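Local coordinates for histidine phosphotransfer protein (Medicago truncatula, PDB 4G78) that probably relays phosphoryl groups from cytokinin sensor histidine kinases to B-type response regulators in plant hormone signalling, at residues L7-M18 with N130-I141. Sequence-based numbering, arbitrary orientation. Where two conformers were deposited one is given.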
loop_
_atom_site.group_PDB
_atom_site.type_symbol
_atom_site.label_atom_id
_atom_site.label_comp_id
_atom_site.label_asym_id
_atom_site.label_seq_id
_atom_site.Cartn_x
_atom_site.Cartn_y
_atom_site.Cartn_z
ATOM N N LEU A 7 4.164 -15.387 -18.354
ATOM C CA LEU A 7 4.444 -14.213 -17.552
ATOM C C LEU A 7 3.401 -13.130 -17.741
ATOM O O LEU A 7 2.954 -12.488 -16.810
ATOM C CB LEU A 7 5.812 -13.606 -17.863
ATOM C CG LEU A 7 7.014 -14.505 -17.571
ATOM C CD1 LEU A 7 8.249 -13.726 -17.938
ATOM C CD2 LEU A 7 7.030 -15.020 -16.159
ATOM N N HIS A 8 3.010 -12.900 -19.017
ATOM C CA HIS A 8 2.007 -11.939 -19.305
ATOM C C HIS A 8 0.658 -12.296 -18.682
ATOM O O HIS A 8 -0.037 -11.455 -18.130
ATOM C CB HIS A 8 1.834 -11.722 -20.792
ATOM C CG HIS A 8 2.975 -10.933 -21.457
ATOM N ND1 HIS A 8 4.177 -11.456 -21.671
ATOM C CD2 HIS A 8 2.983 -9.686 -21.904
ATOM C CE1 HIS A 8 4.936 -10.510 -22.295
ATOM N NE2 HIS A 8 4.211 -9.436 -22.453
ATOM N N ARG A 9 0.280 -13.562 -18.797
ATOM C CA ARG A 9 -0.966 -14.035 -18.214
ATOM C C ARG A 9 -0.919 -13.910 -16.694
ATOM O O ARG A 9 -1.883 -13.470 -16.079
ATOM C CB ARG A 9 -1.267 -15.482 -18.605
ATOM C CG ARG A 9 -1.648 -15.660 -20.063
ATOM C CD ARG A 9 -2.108 -17.097 -20.328
ATOM N NE ARG A 9 -0.996 -17.917 -20.775
ATOM C CZ ARG A 9 -0.446 -18.902 -20.090
ATOM N NH1 ARG A 9 -0.877 -19.220 -18.881
ATOM N NH2 ARG A 9 0.560 -19.556 -20.634
ATOM N N LYS A 10 0.193 -14.297 -16.085
ATOM C CA LYS A 10 0.285 -14.225 -14.629
ATOM C C LYS A 10 0.187 -12.778 -14.162
ATOM O O LYS A 10 -0.469 -12.481 -13.151
ATOM C CB LYS A 10 1.532 -14.905 -14.106
ATOM C CG LYS A 10 1.640 -14.907 -12.587
ATOM C CD LYS A 10 0.595 -15.619 -11.810
ATOM C CE LYS A 10 0.633 -17.102 -11.977
ATOM N NZ LYS A 10 1.824 -17.688 -11.332
ATOM N N LEU A 11 0.874 -11.864 -14.852
ATOM C CA LEU A 11 0.829 -10.475 -14.458
ATOM C C LEU A 11 -0.585 -9.948 -14.522
ATOM O O LEU A 11 -1.087 -9.311 -13.570
ATOM C CB LEU A 11 1.778 -9.662 -15.318
ATOM C CG LEU A 11 1.773 -8.156 -15.089
ATOM C CD1 LEU A 11 2.014 -7.794 -13.631
ATOM C CD2 LEU A 11 2.773 -7.520 -15.991
ATOM N N ARG A 12 -1.288 -10.190 -15.655
ATOM C CA ARG A 12 -2.647 -9.676 -15.768
ATOM C C ARG A 12 -3.537 -10.336 -14.700
ATOM O O ARG A 12 -4.412 -9.649 -14.134
ATOM C CB ARG A 12 -3.203 -9.949 -17.177
ATOM C CG ARG A 12 -2.575 -9.106 -18.249
ATOM C CD ARG A 12 -3.293 -9.240 -19.596
ATOM N NE ARG A 12 -3.236 -10.521 -20.161
ATOM C CZ ARG A 12 -2.381 -11.004 -21.062
ATOM N NH1 ARG A 12 -1.380 -10.268 -21.516
ATOM N NH2 ARG A 12 -2.507 -12.260 -21.466
ATOM N N ASP A 13 -3.391 -11.618 -14.469
ATOM C CA ASP A 13 -4.242 -12.341 -13.526
ATOM C C ASP A 13 -4.002 -11.852 -12.084
ATOM O O ASP A 13 -4.933 -11.633 -11.319
ATOM C CB ASP A 13 -4.002 -13.829 -13.607
ATOM C CG ASP A 13 -4.550 -14.473 -14.888
ATOM O OD1 ASP A 13 -5.407 -13.864 -15.524
ATOM O OD2 ASP A 13 -4.085 -15.611 -15.175
ATOM N N HIS A 14 -2.711 -11.704 -11.733
ATOM C CA HIS A 14 -2.362 -11.269 -10.370
ATOM C C HIS A 14 -2.849 -9.843 -10.112
ATOM O O HIS A 14 -3.400 -9.542 -9.066
ATOM C CB HIS A 14 -0.848 -11.391 -10.274
ATOM C CG HIS A 14 -0.365 -10.844 -8.936
ATOM N ND1 HIS A 14 -0.647 -11.436 -7.742
ATOM C CD2 HIS A 14 0.382 -9.748 -8.662
ATOM C CE1 HIS A 14 -0.130 -10.726 -6.754
ATOM N NE2 HIS A 14 0.530 -9.704 -7.270
ATOM N N GLU A 15 -2.584 -8.983 -11.090
ATOM C CA GLU A 15 -3.093 -7.579 -10.885
ATOM C C GLU A 15 -4.603 -7.559 -10.784
ATOM O O GLU A 15 -5.129 -6.859 -9.922
ATOM C CB GLU A 15 -2.606 -6.732 -12.039
ATOM C CG GLU A 15 -2.925 -5.274 -11.919
ATOM C CD GLU A 15 -2.363 -4.537 -13.128
ATOM O OE1 GLU A 15 -1.182 -4.263 -13.115
ATOM O OE2 GLU A 15 -3.066 -4.362 -14.133
ATOM N N ALA A 16 -5.292 -8.277 -11.673
ATOM C CA ALA A 16 -6.745 -8.283 -11.598
ATOM C C ALA A 16 -7.221 -8.836 -10.239
ATOM O O ALA A 16 -8.223 -8.355 -9.706
ATOM C CB ALA A 16 -7.341 -9.089 -12.741
ATOM N N ALA A 17 -6.537 -9.850 -9.731
ATOM C CA ALA A 17 -6.909 -10.410 -8.419
ATOM C C ALA A 17 -6.725 -9.367 -7.328
ATOM O O ALA A 17 -7.538 -9.284 -6.398
ATOM C CB ALA A 17 -6.093 -11.649 -8.139
ATOM N N MET A 18 -5.656 -8.586 -7.405
ATOM C CA MET A 18 -5.432 -7.525 -6.425
ATOM C C MET A 18 -6.561 -6.529 -6.420
ATOM O O MET A 18 -6.989 -6.046 -5.357
ATOM C CB MET A 18 -4.091 -6.861 -6.626
ATOM C CG MET A 18 -2.900 -7.693 -6.301
ATOM S SD MET A 18 -1.325 -6.846 -6.398
ATOM C CE MET A 18 -1.487 -5.752 -4.973
ATOM N N ASN A 130 2.371 -8.348 -2.391
ATOM C CA ASN A 130 1.639 -8.549 -3.667
ATOM C C ASN A 130 2.165 -7.572 -4.734
ATOM O O ASN A 130 2.306 -7.984 -5.906
ATOM C CB ASN A 130 0.164 -8.449 -3.459
ATOM C CG ASN A 130 -0.469 -9.726 -2.938
ATOM O OD1 ASN A 130 -0.423 -10.743 -3.604
ATOM N ND2 ASN A 130 -1.003 -9.738 -1.770
ATOM N N LEU A 131 2.439 -6.325 -4.404
ATOM C CA LEU A 131 3.006 -5.405 -5.359
ATOM C C LEU A 131 4.388 -5.798 -5.781
ATOM O O LEU A 131 4.750 -5.694 -6.959
ATOM C CB LEU A 131 3.053 -3.962 -4.819
ATOM C CG LEU A 131 1.701 -3.270 -4.796
ATOM C CD1 LEU A 131 1.860 -1.926 -4.078
ATOM C CD2 LEU A 131 1.112 -3.148 -6.198
ATOM N N LYS A 132 5.233 -6.270 -4.860
ATOM C CA LYS A 132 6.568 -6.716 -5.223
ATOM C C LYS A 132 6.483 -7.823 -6.254
ATOM O O LYS A 132 7.323 -7.913 -7.159
ATOM C CB LYS A 132 7.358 -7.140 -3.973
ATOM C CG LYS A 132 7.963 -5.955 -3.217
ATOM C CD LYS A 132 8.967 -6.385 -2.133
ATOM C CE LYS A 132 10.316 -5.729 -2.409
ATOM N NZ LYS A 132 10.846 -5.022 -1.174
ATOM N N TYR A 133 5.516 -8.711 -6.132
ATOM C CA TYR A 133 5.327 -9.776 -7.148
ATOM C C TYR A 133 4.923 -9.212 -8.479
ATOM O O TYR A 133 5.467 -9.599 -9.529
ATOM C CB TYR A 133 4.338 -10.787 -6.592
ATOM C CG TYR A 133 4.146 -11.982 -7.502
ATOM C CD1 TYR A 133 5.244 -12.758 -7.917
ATOM C CD2 TYR A 133 2.910 -12.392 -7.931
ATOM C CE1 TYR A 133 5.055 -13.849 -8.746
ATOM C CE2 TYR A 133 2.760 -13.511 -8.729
ATOM C CZ TYR A 133 3.859 -14.234 -9.143
ATOM O OH TYR A 133 3.647 -15.330 -9.938
ATOM N N LEU A 134 4.005 -8.243 -8.485
ATOM C CA LEU A 134 3.595 -7.552 -9.705
ATOM C C LEU A 134 4.854 -7.002 -10.403
ATOM O O LEU A 134 5.051 -7.180 -11.611
ATOM C CB LEU A 134 2.522 -6.528 -9.269
ATOM C CG LEU A 134 1.761 -5.868 -10.433
ATOM C CD1 LEU A 134 1.190 -6.752 -11.387
ATOM C CD2 LEU A 134 0.776 -4.933 -9.803
ATOM N N PHE A 135 5.677 -6.297 -9.639
ATOM C CA PHE A 135 6.831 -5.643 -10.207
ATOM C C PHE A 135 7.878 -6.647 -10.678
ATOM O O PHE A 135 8.544 -6.430 -11.696
ATOM C CB PHE A 135 7.435 -4.681 -9.176
ATOM C CG PHE A 135 6.490 -3.578 -8.728
ATOM C CD1 PHE A 135 5.443 -3.125 -9.507
ATOM C CD2 PHE A 135 6.721 -2.974 -7.489
ATOM C CE1 PHE A 135 4.626 -2.069 -9.113
ATOM C CE2 PHE A 135 5.890 -1.908 -7.077
ATOM C CZ PHE A 135 4.860 -1.494 -7.890
ATOM N N LYS A 136 8.009 -7.787 -9.965
ATOM C CA LYS A 136 8.928 -8.847 -10.415
ATOM C C LYS A 136 8.537 -9.318 -11.800
ATOM O O LYS A 136 9.381 -9.467 -12.689
ATOM C CB LYS A 136 8.860 -10.030 -9.401
ATOM C CG LYS A 136 9.756 -11.254 -9.811
ATOM C CD LYS A 136 9.549 -12.413 -8.817
ATOM C CE LYS A 136 10.477 -13.543 -8.963
ATOM N NZ LYS A 136 10.229 -14.408 -10.098
ATOM N N LEU A 137 7.251 -9.591 -11.992
ATOM C CA LEU A 137 6.786 -10.075 -13.286
ATOM C C LEU A 137 7.010 -9.011 -14.365
ATOM O O LEU A 137 7.436 -9.332 -15.482
ATOM C CB LEU A 137 5.299 -10.423 -13.202
ATOM C CG LEU A 137 4.972 -11.610 -12.248
ATOM C CD1 LEU A 137 3.474 -11.630 -11.977
ATOM C CD2 LEU A 137 5.459 -12.927 -12.861
ATOM N N GLN A 138 6.708 -7.747 -14.064
ATOM C CA GLN A 138 6.907 -6.680 -15.042
ATOM C C GLN A 138 8.353 -6.606 -15.457
ATOM O O GLN A 138 8.678 -6.416 -16.652
ATOM C CB GLN A 138 6.565 -5.308 -14.470
ATOM C CG GLN A 138 5.096 -5.165 -14.358
ATOM C CD GLN A 138 4.592 -3.879 -13.784
ATOM O OE1 GLN A 138 3.376 -3.592 -13.852
ATOM N NE2 GLN A 138 5.417 -3.121 -13.144
ATOM N N GLN A 139 9.265 -6.721 -14.513
ATOM C CA GLN A 139 10.693 -6.653 -14.774
ATOM C C GLN A 139 11.169 -7.819 -15.667
ATOM O O GLN A 139 12.003 -7.674 -16.500
ATOM C CB GLN A 139 11.477 -6.531 -13.488
ATOM C CG GLN A 139 11.224 -5.150 -12.832
ATOM C CD GLN A 139 11.446 -3.962 -13.690
ATOM O OE1 GLN A 139 12.343 -3.771 -14.464
ATOM N NE2 GLN A 139 10.366 -3.199 -13.459
ATOM N N GLU A 140 10.603 -9.019 -15.368
ATOM C CA GLU A 140 10.974 -10.179 -16.174
ATOM C C GLU A 140 10.489 -10.015 -17.623
ATOM O O GLU A 140 11.186 -10.403 -18.562
ATOM C CB GLU A 140 10.434 -11.449 -15.555
ATOM C CG GLU A 140 11.138 -11.810 -14.272
ATOM C CD GLU A 140 10.557 -12.996 -13.562
ATOM O OE1 GLU A 140 9.609 -13.607 -14.050
ATOM O OE2 GLU A 140 11.127 -13.327 -12.460
ATOM N N ILE A 141 9.315 -9.468 -17.811
ATOM C CA ILE A 141 8.800 -9.182 -19.148
ATOM C C ILE A 141 9.694 -8.182 -19.854
ATOM O O ILE A 141 10.081 -8.356 -21.034
ATOM C CB ILE A 141 7.359 -8.737 -19.088
ATOM C CG1 ILE A 141 6.458 -9.921 -18.691
ATOM C CG2 ILE A 141 6.907 -8.115 -20.420
ATOM C CD1 ILE A 141 5.053 -9.564 -18.335
HETATM O O HOH W 1 0.735 -4.475 -15.226
#
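H14 reaches across to the helix of N130-I141 and, in the conformer given, donates from NE2 to the backbone O of N130, 2.8 Å away and nearly straight at 168°. The acceptor lies close to the imidazole plane; the same carbonyl also takes the helical bond from L134 N, which arrives from the opposite face of the carbonyl plane. Y133 turns the edge at CD2 onto one face of the H14 ring, a T-shaped pair with planes at 79°, while M18 CG lies over the other face. Imidazole suits this place because its N-H and its faces serve different partners; CG anti to the backbone N (chi1 175°) carries the ring across to both N130 and Y133. K10, curled through its chain, places NZ 3.3 Å from Y133 OH. Next along, L11 fits as a knob among L134, L137, Q138 and I141, branched leucine filling a hole between helical turns. At the far end I141 CD1 sits 3.9 Å above the centre of the H8 ring, a CH-pi contact, and D5 holds H8 ND1. The segments run roughly antiparallel, packing helix 6-20 on the long helix 110-145 of this all-helical HPt protein. The bond is consistent with a proton on NE2 and, with Y133 and M18, helps set the ring's rotation beside the packing of L11, L137 and I141.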